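Local structure of glycerol dehydratase (Clostridium butyricum, 1R9D) at residues 8-11 with 12-15; 235-238 with 239-243; 242-245 with 246-250; 263-266 with 267-270; 304-307 with 308-311. The protein probably acts as a lyase of the glycyl radical family, dehydrating glycerol without the help of vitamin B12. All coordinates share one frame; numbering follows the deposited sequence.

Contact 1: 8-11 with 12-15; sequences TQTE and RINI
Asn-14 is held at both ends of its amide, by Gln-9 and by Glu-11. Its OD1 accepts from NE2 of Gln-9 at 2.8 Å; the N-H points straight at the oxygen, lies in the plane of the Gln-9 amide and meets a lone pair in the carbonyl plane, although the two amides stand at 89° to each other. On the other branch, ND2 of Asn-14 donates to OE1 of Glu-11 at 3.2 Å, reaching it from above the carboxylate plane. A water completes the grip, accepting from ND2 of Asn-14 at 2.7 Å and donating to the backbone O of Gln-9. These bonds together fix the rotation of the amide.

The second shell explains the placing. Gln-9 bends at chi2 (-72°), which carries its amide across to Asn-14 while CG rests 3.9 Å from CB of Ile-13. Thr-10 occupies the N-cap position, its O receiving weak bonds from Ile-13 N and Asn-14 N, and its OG1 is bonded to Glu-309.

The turn opens helix 11-22 at the protein surface, with Ile-13 packed against helix 304-317 and against Val-369 of helix 357-369.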
loop_
_atom_site.group_PDB
_atom_site.type_symbol
_atom_site.label_atom_id
_atom_site.label_comp_id
_atom_site.label_asym_id
_atom_site.label_seq_id
_atom_site.Cartn_x
_atom_site.Cartn_y
_atom_site.Cartn_z
ATOM N N THR A 8 -1.166 -54.545 -11.119
ATOM C CA THR A 8 -0.538 -54.478 -9.805
ATOM C C THR A 8 0.667 -53.538 -9.806
ATOM O O THR A 8 1.513 -53.594 -10.702
ATOM C CB THR A 8 -0.079 -55.880 -9.338
ATOM O OG1 THR A 8 -1.219 -56.745 -9.241
ATOM C CG2 THR A 8 0.601 -55.800 -7.977
ATOM N N GLN A 9 0.731 -52.679 -8.791
ATOM C CA GLN A 9 1.812 -51.711 -8.646
ATOM C C GLN A 9 3.092 -52.383 -8.155
ATOM O O GLN A 9 3.044 -53.456 -7.557
ATOM C CB GLN A 9 1.405 -50.608 -7.660
ATOM C CG GLN A 9 1.271 -51.046 -6.202
ATOM C CD GLN A 9 0.047 -51.904 -5.940
ATOM O OE1 GLN A 9 -0.775 -52.124 -6.826
ATOM N NE2 GLN A 9 -0.081 -52.388 -4.711
ATOM N N THR A 10 4.233 -51.743 -8.407
ATOM C CA THR A 10 5.528 -52.281 -7.990
ATOM C C THR A 10 5.686 -52.252 -6.475
ATOM O O THR A 10 5.014 -51.490 -5.779
ATOM C CB THR A 10 6.706 -51.479 -8.593
ATOM O OG1 THR A 10 6.698 -50.147 -8.066
ATOM C CG2 THR A 10 6.601 -51.422 -10.104
ATOM N N GLU A 11 6.587 -53.086 -5.964
ATOM C CA GLU A 11 6.839 -53.142 -4.533
ATOM C C GLU A 11 7.281 -51.769 -4.028
ATOM O O GLU A 11 7.011 -51.404 -2.887
ATOM C CB GLU A 11 7.915 -54.192 -4.231
ATOM C CG GLU A 11 8.297 -54.300 -2.766
ATOM C CD GLU A 11 7.094 -54.352 -1.843
ATOM O OE1 GLU A 11 6.098 -55.023 -2.189
ATOM O OE2 GLU A 11 7.151 -53.728 -0.759
ATOM N N ARG A 12 7.955 -51.013 -4.889
ATOM C CA ARG A 12 8.421 -49.676 -4.530
ATOM C C ARG A 12 7.242 -48.826 -4.065
ATOM O O ARG A 12 7.320 -48.132 -3.055
ATOM C CB ARG A 12 9.079 -48.989 -5.727
ATOM C CG ARG A 12 9.674 -47.622 -5.389
ATOM C CD ARG A 12 9.885 -46.770 -6.632
ATOM N NE ARG A 12 10.745 -47.413 -7.621
ATOM C CZ ARG A 12 12.059 -47.577 -7.487
ATOM N NH1 ARG A 12 12.680 -47.144 -6.398
ATOM N NH2 ARG A 12 12.754 -48.167 -8.453
ATOM N N ILE A 13 6.148 -48.886 -4.814
ATOM C CA ILE A 13 4.961 -48.112 -4.471
ATOM C C ILE A 13 4.417 -48.517 -3.103
ATOM O O ILE A 13 4.007 -47.665 -2.315
ATOM C CB ILE A 13 3.869 -48.278 -5.549
ATOM C CG1 ILE A 13 4.434 -47.869 -6.911
ATOM C CG2 ILE A 13 2.649 -47.436 -5.201
ATOM C CD1 ILE A 13 5.114 -46.499 -6.919
ATOM N N ASN A 14 4.421 -49.813 -2.807
ATOM C CA ASN A 14 3.929 -50.266 -1.512
ATOM C C ASN A 14 4.801 -49.717 -0.385
ATOM O O ASN A 14 4.300 -49.358 0.682
ATOM C CB ASN A 14 3.894 -51.796 -1.443
ATOM C CG ASN A 14 2.960 -52.402 -2.471
ATOM O OD1 ASN A 14 1.875 -51.875 -2.728
ATOM N ND2 ASN A 14 3.368 -53.520 -3.059
ATOM N N ILE A 15 6.107 -49.654 -0.624
ATOM C CA ILE A 15 7.039 -49.141 0.375
ATOM C C ILE A 15 6.834 -47.643 0.610
ATOM O O ILE A 15 6.805 -47.184 1.751
ATOM C CB ILE A 15 8.502 -49.388 -0.053
ATOM C CG1 ILE A 15 8.778 -50.893 -0.094
ATOM C CG2 ILE A 15 9.457 -48.699 0.922
ATOM C CD1 ILE A 15 10.134 -51.254 -0.650
HETATM O O HOH W 1 2.846 -54.881 -5.379
#

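Contact 2: 235-238 with 239-243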
loop_
_atom_site.group_PDB
_atom_site.type_symbol
_atom_site.label_atom_id
_atom_site.label_comp_id
_atom_site.label_asym_id
_atom_site.label_seq_id
_atom_site.Cartn_x
_atom_site.Cartn_y
_atom_site.Cartn_z
ATOM N N ASP A 235 23.917 -50.968 -2.921
ATOM C CA ASP A 235 23.098 -51.545 -3.981
ATOM C C ASP A 235 23.273 -50.850 -5.329
ATOM O O ASP A 235 22.967 -49.668 -5.484
ATOM C CB ASP A 235 21.627 -51.523 -3.568
ATOM C CG ASP A 235 20.741 -52.246 -4.555
ATOM O OD1 ASP A 235 20.435 -51.665 -5.620
ATOM O OD2 ASP A 235 20.365 -53.402 -4.272
ATOM N N ALA A 236 23.759 -51.605 -6.307
ATOM C CA ALA A 236 23.995 -51.082 -7.644
ATOM C C ALA A 236 22.748 -50.496 -8.306
ATOM O O ALA A 236 22.820 -49.458 -8.959
ATOM C CB ALA A 236 24.582 -52.173 -8.526
ATOM N N LYS A 237 21.610 -51.160 -8.145
ATOM C CA LYS A 237 20.378 -50.679 -8.757
ATOM C C LYS A 237 19.949 -49.322 -8.199
ATOM O O LYS A 237 19.691 -48.386 -8.957
ATOM C CB LYS A 237 19.252 -51.699 -8.563
ATOM C CG LYS A 237 17.963 -51.318 -9.278
ATOM C CD LYS A 237 16.892 -52.384 -9.126
ATOM C CE LYS A 237 15.626 -51.985 -9.871
ATOM N NZ LYS A 237 14.584 -53.048 -9.813
ATOM N N ARG A 238 19.876 -49.221 -6.877
ATOM C CA ARG A 238 19.475 -47.980 -6.228
ATOM C C ARG A 238 20.507 -46.878 -6.466
ATOM O O ARG A 238 20.154 -45.709 -6.630
ATOM C CB ARG A 238 19.276 -48.214 -4.724
ATOM C CG ARG A 238 18.773 -47.000 -3.949
ATOM C CD ARG A 238 17.527 -46.399 -4.597
ATOM N NE ARG A 238 17.031 -45.232 -3.869
ATOM C CZ ARG A 238 16.140 -44.374 -4.359
ATOM N NH1 ARG A 238 15.651 -44.549 -5.578
ATOM N NH2 ARG A 238 15.739 -43.343 -3.630
ATOM N N LYS A 239 21.782 -47.253 -6.488
ATOM C CA LYS A 239 22.841 -46.283 -6.719
ATOM C C LYS A 239 22.636 -45.636 -8.087
ATOM O O LYS A 239 22.798 -44.424 -8.241
ATOM C CB LYS A 239 24.212 -46.972 -6.657
ATOM C CG LYS A 239 25.386 -46.017 -6.678
ATOM C CD LYS A 239 26.703 -46.765 -6.494
ATOM C CE LYS A 239 27.867 -45.797 -6.390
ATOM N NZ LYS A 239 29.160 -46.507 -6.211
ATOM N N ALA A 240 22.261 -46.446 -9.074
ATOM C CA ALA A 240 22.023 -45.945 -10.422
ATOM C C ALA A 240 20.798 -45.030 -10.438
ATOM O O ALA A 240 20.759 -44.043 -11.175
ATOM C CB ALA A 240 21.819 -47.106 -11.385
ATOM N N GLU A 241 19.803 -45.367 -9.625
ATOM C CA GLU A 241 18.580 -44.568 -9.534
ATOM C C GLU A 241 18.903 -43.181 -8.984
ATOM O O GLU A 241 18.491 -42.169 -9.548
ATOM C CB GLU A 241 17.559 -45.259 -8.620
ATOM C CG GLU A 241 16.784 -46.392 -9.285
ATOM C CD GLU A 241 15.967 -47.217 -8.300
ATOM O OE1 GLU A 241 15.635 -46.710 -7.205
ATOM O OE2 GLU A 241 15.642 -48.378 -8.630
ATOM N N LEU A 242 19.642 -43.143 -7.879
ATOM C CA LEU A 242 20.016 -41.881 -7.251
ATOM C C LEU A 242 20.867 -41.009 -8.167
ATOM O O LEU A 242 20.770 -39.783 -8.130
ATOM C CB LEU A 242 20.754 -42.151 -5.942
ATOM C CG LEU A 242 19.849 -42.707 -4.841
ATOM C CD1 LEU A 242 20.680 -43.331 -3.738
ATOM C CD2 LEU A 242 18.978 -41.583 -4.303
ATOM N N ASN A 243 21.705 -41.638 -8.989
ATOM C CA ASN A 243 22.539 -40.885 -9.917
ATOM C C ASN A 243 21.692 -40.313 -11.042
ATOM O O ASN A 243 21.998 -39.252 -11.585
ATOM C CB ASN A 243 23.645 -41.763 -10.509
ATOM C CG ASN A 243 24.865 -41.835 -9.616
ATOM O OD1 ASN A 243 25.342 -40.812 -9.119
ATOM N ND2 ASN A 243 25.385 -43.040 -9.414
#
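Arg-238 and Glu-241 form a salt bridge, NH1 of Arg-238 lying 2.7 Å from OE1 of Glu-241. The acid oxygen uses its anti lone pair and sits at the edge of the guanidinium, near its plane, yet the carboxylate is turned 74° from that plane, so one N-H carries the bond rather than a two-pronged pair. Both partners have further attachments: NH1 of Arg-238 also donates to the backbone O of Glu-70, and OE2 of Glu-241 pairs with Arg-12, which probably steadies the negative charge of the acid. At the start of the helix, OD1 of Asp-235 accepts from the backbone N of Arg-238 at 2.8 Å, and Lys-239 N donates to Asp-235 O.

A bend at chi2 (52°) turns Arg-238 toward the following turn. There CD2 of Leu-242 lies over one face of the guanidinium, offset toward the rim and 3.7 Å from NH2 of Arg-238, while CD of Arg-238 comes within 3.2 Å of OE1 of Glu-241. Lys-237, fully extended, passes its CG and CE alongside OE2 of Glu-241. The buried Leu-242 also leans on Ile-229 and Ala-230 of helix 197-230.

The arrangement is a helix N-terminus: Asp-235 is the N-cap, with its capping bond from Arg-238 N, and an i to i+3 salt bridge follows on the first turns of helix 236-252.

Contact 3: 242-245 with 246-250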
loop_
_atom_site.group_PDB
_atom_site.type_symbol
_atom_site.label_atom_id
_atom_site.label_comp_id
_atom_site.label_asym_id
_atom_site.label_seq_id
_atom_site.Cartn_x
_atom_site.Cartn_y
_atom_site.Cartn_z
ATOM N N LEU A 242 19.642 -43.143 -7.879
ATOM C CA LEU A 242 20.016 -41.881 -7.251
ATOM C C LEU A 242 20.867 -41.009 -8.167
ATOM O O LEU A 242 20.770 -39.783 -8.130
ATOM C CB LEU A 242 20.754 -42.151 -5.942
ATOM C CG LEU A 242 19.849 -42.707 -4.841
ATOM C CD1 LEU A 242 20.680 -43.331 -3.738
ATOM C CD2 LEU A 242 18.978 -41.583 -4.303
ATOM N N ASN A 243 21.705 -41.638 -8.989
ATOM C CA ASN A 243 22.539 -40.885 -9.917
ATOM C C ASN A 243 21.692 -40.313 -11.042
ATOM O O ASN A 243 21.998 -39.252 -11.585
ATOM C CB ASN A 243 23.645 -41.763 -10.509
ATOM C CG ASN A 243 24.865 -41.835 -9.616
ATOM O OD1 ASN A 243 25.342 -40.812 -9.119
ATOM N ND2 ASN A 243 25.385 -43.040 -9.414
ATOM N N GLU A 244 20.627 -41.024 -11.396
ATOM C CA GLU A 244 19.746 -40.555 -12.454
ATOM C C GLU A 244 18.922 -39.379 -11.933
ATOM O O GLU A 244 18.615 -38.447 -12.674
ATOM C CB GLU A 244 18.823 -41.680 -12.931
ATOM C CG GLU A 244 17.865 -41.250 -14.034
ATOM C CD GLU A 244 18.578 -40.833 -15.310
ATOM O OE1 GLU A 244 19.792 -40.535 -15.258
ATOM O OE2 GLU A 244 17.920 -40.792 -16.372
ATOM N N ILE A 245 18.573 -39.431 -10.651
ATOM C CA ILE A 245 17.810 -38.359 -10.021
ATOM C C ILE A 245 18.677 -37.104 -10.002
ATOM O O ILE A 245 18.218 -36.011 -10.329
ATOM C CB ILE A 245 17.418 -38.735 -8.567
ATOM C CG1 ILE A 245 16.393 -39.873 -8.587
ATOM C CG2 ILE A 245 16.863 -37.524 -7.838
ATOM C CD1 ILE A 245 16.042 -40.403 -7.213
ATOM N N ALA A 246 19.939 -37.267 -9.623
ATOM C CA ALA A 246 20.856 -36.137 -9.580
ATOM C C ALA A 246 20.963 -35.507 -10.963
ATOM O O ALA A 246 21.031 -34.283 -11.093
ATOM C CB ALA A 246 22.229 -36.592 -9.103
ATOM N N LYS A 247 20.970 -36.347 -11.992
ATOM C CA LYS A 247 21.075 -35.877 -13.370
ATOM C C LYS A 247 19.839 -35.096 -13.805
ATOM O O LYS A 247 19.943 -34.022 -14.401
ATOM C CB LYS A 247 21.278 -37.056 -14.323
ATOM C CG LYS A 247 21.324 -36.648 -15.787
ATOM C CD LYS A 247 21.521 -37.840 -16.710
ATOM C CE LYS A 247 21.591 -37.389 -18.163
ATOM N NZ LYS A 247 21.883 -38.521 -19.089
ATOM N N ILE A 248 18.668 -35.648 -13.512
ATOM C CA ILE A 248 17.416 -35.001 -13.884
ATOM C C ILE A 248 17.216 -33.681 -13.151
ATOM O O ILE A 248 16.828 -32.685 -13.762
ATOM C CB ILE A 248 16.217 -35.939 -13.618
ATOM C CG1 ILE A 248 16.292 -37.131 -14.571
ATOM C CG2 ILE A 248 14.907 -35.193 -13.818
ATOM C CD1 ILE A 248 15.213 -38.150 -14.363
ATOM N N CYS A 249 17.483 -33.668 -11.850
ATOM C CA CYS A 249 17.328 -32.446 -11.068
ATOM C C CYS A 249 18.265 -31.352 -11.577
ATOM O O CYS A 249 17.895 -30.178 -11.622
ATOM C CB CYS A 249 17.600 -32.716 -9.584
ATOM S SG CYS A 249 16.308 -33.660 -8.732
ATOM N N SER A 250 19.477 -31.734 -11.969
ATOM C CA SER A 250 20.435 -30.759 -12.477
ATOM C C SER A 250 19.938 -30.087 -13.750
ATOM O O SER A 250 20.161 -28.894 -13.954
ATOM C CB SER A 250 21.790 -31.423 -12.744
ATOM O OG SER A 250 22.451 -31.708 -11.525
#
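Successive turns in the second half of alpha-helix 236-252 meet here, joined by i to i+4 backbone bonds, where Glu-244 meets Lys-247 and Ile-248, and Ile-245 meets Cys-249. The backbone bond from Cys-249 N to Ile-245 O measures 2.9 Å and is close to straight at 171°. CG2 of Ile-245 also touches SG of Cys-249 at 4.0 Å, an apolar contact between successive turns.

Glu-244 has CG trans to its own N and a bend at chi2 (63°) that turns the carboxylate along the helix. OE1 of Glu-244 thereby comes 3.5 Å from CD of Lys-247, whose extended chain carries its ammonium onward, leaving NZ of Lys-247 4.8 Å from OE1 of Glu-244: a nearby opposite charge without contact. CG of Glu-244 also meets CD1 of Ile-248 at 4.1 Å.

The helix is amphipathic: Lys-247 is exposed, whereas the buried Ile-245 and Ile-248 pack on Tyr-261 of helix 260-277 and the buried Cys-249 on Phe-269 of that helix. Ala-246, against Lys-227 of helix 197-230, gives a second packed side. Toward the end of the segment, Ala-246 O takes two bonds from one residue: Ser-250 N at 3.1 Å and Ser-250 OG at 3.0 Å arrive from opposite faces of the carbonyl plane.

Contact 4: 263-266 with 267-270; sequences ACQL and FWFI
Gln-265 lays its side-chain amide over the ring of Phe-269, one helical turn further on. NE2 of Gln-265 stands 3.2 Å from CE2 of Phe-269, above the ring face but displaced toward its rim, and the amide is inclined by 37° to the ring. CG of Gln-265 joins in at 3.6 Å from the same CE2, so the aliphatic part of the chain as well as the amide lies against the aromatic surface. The bend at chi2 (64°) brings the amide over the ring. The polar partner of NE2 is the backbone O of Val-73, to which it donates; that bond probably helps orient the amide. With CG trans to its carbonyl carbon (chi1 -83°), the Phe-269 ring is placed beside Gln-265, and its backbone N donates to Gln-265 O at 3.1 Å.

Leu-266 makes the second contact of the turn. Its CG meets CD1 of Ile-270 at 4.3 Å, and CG1 of Ile-270 lies 3.2 Å from Leu-266 O, while Ile-270 N donates to that same oxygen at 3.0 Å. Leu-266 and Ile-270 both press on helix 169-190.

Phe-267 directs its ring away from the preceding turn, toward Tyr-169 and, edge-to-face, Phe-288. Its CB lies 3.2 Å from Ala-263 O, which its N also meets in a backbone bond.

With helices 169-190, 288-298 and 304-317 all meeting its side chains, this part of helix 260-277 is buried in a helical core, most of its side chains apolar and a glutamine paired by i to i+4 with an aromatic ring.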
loop_
_atom_site.group_PDB
_atom_site.type_symbol
_atom_site.label_atom_id
_atom_site.label_comp_id
_atom_site.label_asym_id
_atom_site.label_seq_id
_atom_site.Cartn_x
_atom_site.Cartn_y
_atom_site.Cartn_z
ATOM N N ALA A 263 9.689 -34.408 -17.014
ATOM C CA ALA A 263 8.420 -33.695 -16.873
ATOM C C ALA A 263 7.798 -33.990 -15.506
ATOM O O ALA A 263 7.305 -33.083 -14.833
ATOM C CB ALA A 263 7.463 -34.099 -17.992
ATOM N N CYS A 264 7.833 -35.254 -15.087
ATOM C CA CYS A 264 7.275 -35.640 -13.789
ATOM C C CYS A 264 8.000 -34.976 -12.622
ATOM O O CYS A 264 7.374 -34.523 -11.661
ATOM C CB CYS A 264 7.327 -37.165 -13.605
ATOM S SG CYS A 264 6.140 -38.094 -14.603
ATOM N N GLN A 265 9.328 -34.925 -12.695
ATOM C CA GLN A 265 10.101 -34.320 -11.618
ATOM C C GLN A 265 9.933 -32.804 -11.567
ATOM O O GLN A 265 9.815 -32.231 -10.490
ATOM C CB GLN A 265 11.586 -34.666 -11.757
ATOM C CG GLN A 265 12.442 -34.069 -10.645
ATOM C CD GLN A 265 12.090 -34.617 -9.273
ATOM O OE1 GLN A 265 12.443 -35.750 -8.931
ATOM N NE2 GLN A 265 11.390 -33.818 -8.480
ATOM N N LEU A 266 9.924 -32.157 -12.728
ATOM C CA LEU A 266 9.767 -30.706 -12.772
ATOM C C LEU A 266 8.359 -30.328 -12.307
ATOM O O LEU A 266 8.165 -29.322 -11.616
ATOM C CB LEU A 266 10.031 -30.183 -14.190
ATOM C CG LEU A 266 9.918 -28.665 -14.402
ATOM C CD1 LEU A 266 10.692 -27.916 -13.328
ATOM C CD2 LEU A 266 10.440 -28.315 -15.785
ATOM N N PHE A 267 7.377 -31.145 -12.680
ATOM C CA PHE A 267 6.002 -30.900 -12.258
ATOM C C PHE A 267 5.963 -30.835 -10.735
ATOM O O PHE A 267 5.423 -29.893 -10.158
ATOM C CB PHE A 267 5.074 -32.026 -12.721
ATOM C CG PHE A 267 3.765 -32.061 -11.987
ATOM C CD1 PHE A 267 2.745 -31.170 -12.309
ATOM C CD2 PHE A 267 3.574 -32.946 -10.928
ATOM C CE1 PHE A 267 1.556 -31.160 -11.582
ATOM C CE2 PHE A 267 2.393 -32.944 -10.197
ATOM C CZ PHE A 267 1.380 -32.043 -10.528
ATOM N N TRP A 268 6.534 -31.842 -10.080
ATOM C CA TRP A 268 6.520 -31.869 -8.626
ATOM C C TRP A 268 7.242 -30.688 -7.986
ATOM O O TRP A 268 6.785 -30.173 -6.970
ATOM C CB TRP A 268 7.093 -33.189 -8.084
ATOM C CG TRP A 268 7.031 -33.233 -6.591
ATOM C CD1 TRP A 268 8.085 -33.177 -5.721
ATOM C CD2 TRP A 268 5.845 -33.213 -5.787
ATOM N NE1 TRP A 268 7.628 -33.116 -4.428
ATOM C CE2 TRP A 268 6.257 -33.136 -4.439
ATOM C CE3 TRP A 268 4.472 -33.248 -6.076
ATOM C CZ2 TRP A 268 5.344 -33.091 -3.376
ATOM C CZ3 TRP A 268 3.564 -33.203 -5.019
ATOM C CH2 TRP A 268 4.005 -33.124 -3.686
ATOM N N PHE A 269 8.362 -30.253 -8.559
ATOM C CA PHE A 269 9.069 -29.113 -7.979
ATOM C C PHE A 269 8.207 -27.855 -8.074
ATOM O O PHE A 269 8.164 -27.055 -7.145
ATOM C CB PHE A 269 10.417 -28.875 -8.674
ATOM C CG PHE A 269 11.532 -29.740 -8.146
ATOM C CD1 PHE A 269 11.796 -29.797 -6.778
ATOM C CD2 PHE A 269 12.320 -30.486 -9.014
ATOM C CE1 PHE A 269 12.835 -30.591 -6.280
ATOM C CE2 PHE A 269 13.360 -31.282 -8.526
ATOM C CZ PHE A 269 13.617 -31.334 -7.158
ATOM N N ILE A 270 7.525 -27.675 -9.199
ATOM C CA ILE A 270 6.651 -26.512 -9.348
ATOM C C ILE A 270 5.588 -26.572 -8.249
ATOM O O ILE A 270 5.393 -25.616 -7.493
ATOM C CB ILE A 270 5.928 -26.516 -10.714
ATOM C CG1 ILE A 270 6.933 -26.329 -11.847
ATOM C CG2 ILE A 270 4.880 -25.413 -10.749
ATOM C CD1 ILE A 270 6.354 -26.599 -13.217
#

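Contact 5: 304-307 with 308-311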
loop_
_atom_site.group_PDB
_atom_site.type_symbol
_atom_site.label_atom_id
_atom_site.label_comp_id
_atom_site.label_asym_id
_atom_site.label_seq_id
_atom_site.Cartn_x
_atom_site.Cartn_y
_atom_site.Cartn_z
ATOM N N ASP A 304 5.711 -48.351 -20.705
ATOM C CA ASP A 304 4.486 -47.989 -20.002
ATOM C C ASP A 304 4.562 -48.331 -18.523
ATOM O O ASP A 304 4.043 -47.595 -17.681
ATOM C CB ASP A 304 3.274 -48.684 -20.626
ATOM C CG ASP A 304 3.003 -48.221 -22.041
ATOM O OD1 ASP A 304 3.271 -47.039 -22.339
ATOM O OD2 ASP A 304 2.508 -49.034 -22.851
ATOM N N LYS A 305 5.215 -49.443 -18.199
ATOM C CA LYS A 305 5.327 -49.848 -16.807
ATOM C C LYS A 305 6.079 -48.815 -15.968
ATOM O O LYS A 305 5.695 -48.534 -14.834
ATOM C CB LYS A 305 6.019 -51.210 -16.688
ATOM C CG LYS A 305 6.019 -51.738 -15.263
ATOM C CD LYS A 305 6.598 -53.139 -15.150
ATOM C CE LYS A 305 6.499 -53.638 -13.712
ATOM N NZ LYS A 305 7.067 -55.003 -13.533
ATOM N N PHE A 306 7.149 -48.251 -16.523
ATOM C CA PHE A 306 7.925 -47.255 -15.790
ATOM C C PHE A 306 7.193 -45.916 -15.761
ATOM O O PHE A 306 7.246 -45.196 -14.760
ATOM C CB PHE A 306 9.315 -47.073 -16.409
ATOM C CG PHE A 306 10.234 -46.211 -15.581
ATOM C CD1 PHE A 306 10.424 -46.481 -14.227
ATOM C CD2 PHE A 306 10.895 -45.126 -16.144
ATOM C CE1 PHE A 306 11.257 -45.682 -13.445
ATOM C CE2 PHE A 306 11.731 -44.319 -15.372
ATOM C CZ PHE A 306 11.912 -44.596 -14.019
ATOM N N ALA A 307 6.516 -45.581 -16.854
ATOM C CA ALA A 307 5.759 -44.336 -16.913
ATOM C C ALA A 307 4.689 -44.406 -15.830
ATOM O O ALA A 307 4.452 -43.437 -15.110
ATOM C CB ALA A 307 5.109 -44.166 -18.290
ATOM N N GLN A 308 4.053 -45.567 -15.706
ATOM C CA GLN A 308 3.018 -45.751 -14.698
ATOM C C GLN A 308 3.600 -45.686 -13.288
ATOM O O GLN A 308 2.975 -45.137 -12.385
ATOM C CB GLN A 308 2.297 -47.087 -14.896
ATOM C CG GLN A 308 1.150 -47.317 -13.914
ATOM C CD GLN A 308 -0.015 -46.351 -14.123
ATOM O OE1 GLN A 308 -0.592 -46.284 -15.206
ATOM N NE2 GLN A 308 -0.362 -45.608 -13.077
ATOM N N GLU A 309 4.791 -46.242 -13.088
ATOM C CA GLU A 309 5.406 -46.204 -11.760
ATOM C C GLU A 309 5.731 -44.762 -11.358
ATOM O O GLU A 309 5.603 -44.392 -10.192
ATOM C CB GLU A 309 6.679 -47.072 -11.723
ATOM C CG GLU A 309 7.367 -47.127 -10.357
ATOM C CD GLU A 309 8.512 -48.138 -10.301
ATOM O OE1 GLU A 309 9.226 -48.289 -11.312
ATOM O OE2 GLU A 309 8.706 -48.774 -9.241
ATOM N N LEU A 310 6.139 -43.945 -12.325
ATOM C CA LEU A 310 6.461 -42.545 -12.050
ATOM C C LEU A 310 5.201 -41.776 -11.654
ATOM O O LEU A 310 5.227 -40.929 -10.753
ATOM C CB LEU A 310 7.105 -41.897 -13.277
ATOM C CG LEU A 310 8.543 -42.340 -13.573
ATOM C CD1 LEU A 310 9.015 -41.728 -14.876
ATOM C CD2 LEU A 310 9.447 -41.922 -12.423
ATOM N N ILE A 311 4.099 -42.069 -12.336
ATOM C CA ILE A 311 2.836 -41.416 -12.017
ATOM C C ILE A 311 2.429 -41.849 -10.605
ATOM O O ILE A 311 1.969 -41.036 -9.806
ATOM C CB ILE A 311 1.746 -41.785 -13.057
ATOM C CG1 ILE A 311 2.106 -41.159 -14.408
ATOM C CG2 ILE A 311 0.375 -41.291 -12.598
ATOM C CD1 ILE A 311 1.101 -41.428 -15.520
#
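Gln-308 N donates to Asp-304 O at 2.8 Å, the shortest of the i to i+4 bonds that join these turns, and Leu-310 N donates to Phe-306 O at 3.0 Å. The side chain of Gln-308 points elsewhere, its NE2 bonding to Asp-312 and to Met-361 O of helix 357-369.

Glu-309 turns OE1 to the helix itself, 3.6 Å from CD1 of Phe-306, at the edge of the ring and in its plane, with the carboxylate standing upright to the ring at 89°. An acid oxygen at the rim of an aromatic ring meets the slightly positive C-H edge, so the contact is probably mildly favourable. The long chain of Glu-309 is extended beyond CG (chi2 172°), which puts the carboxylate beside the ring, while its OE2 forms a salt bridge with NE of Arg-12 and is also bonded to Thr-10.

Leu-310 takes a face of the same ring. Its CG sits 4.2 Å from the centroid of the Phe-306 ring and 13° off the ring normal, a CH-pi contact, while CD1 of Leu-310 comes 3.8 Å from CE2 of Phe-306. One ring thus receives an apolar branch on its face and a charged oxygen at its edge.

Ala-307 and Leu-310 touch Phe-260 of helix 260-277. The whole is the opening of an amphipathic alpha-helix, 304-317, with an aromatic residue meeting partners at i+3 and i+4.

The five contacts follow one another along the chain, all within the pyruvate formate lyase-like range and on the same side of the chain's centre. Contact 1, the first along the chain on helix 11-22, lies about 11 Å from contact 5 and about 17 Å from contact 2, centre to centre, and Arg-12 joins both. Contacts 2 and 3 share Leu-242 and Asn-243 on helix 236-252, with centres about 11 Å apart. Helix 260-277, carrying contact 4, comes next and packs against contact 3 through Cys-249 and Phe-269; contact 4 in turn touches contact 5 through Cys-264 and Leu-310. Residues distant in sequence thus tie the amino-terminal helix to a helical cluster by salt bridges from Arg-12 and by packing between neighbouring helices.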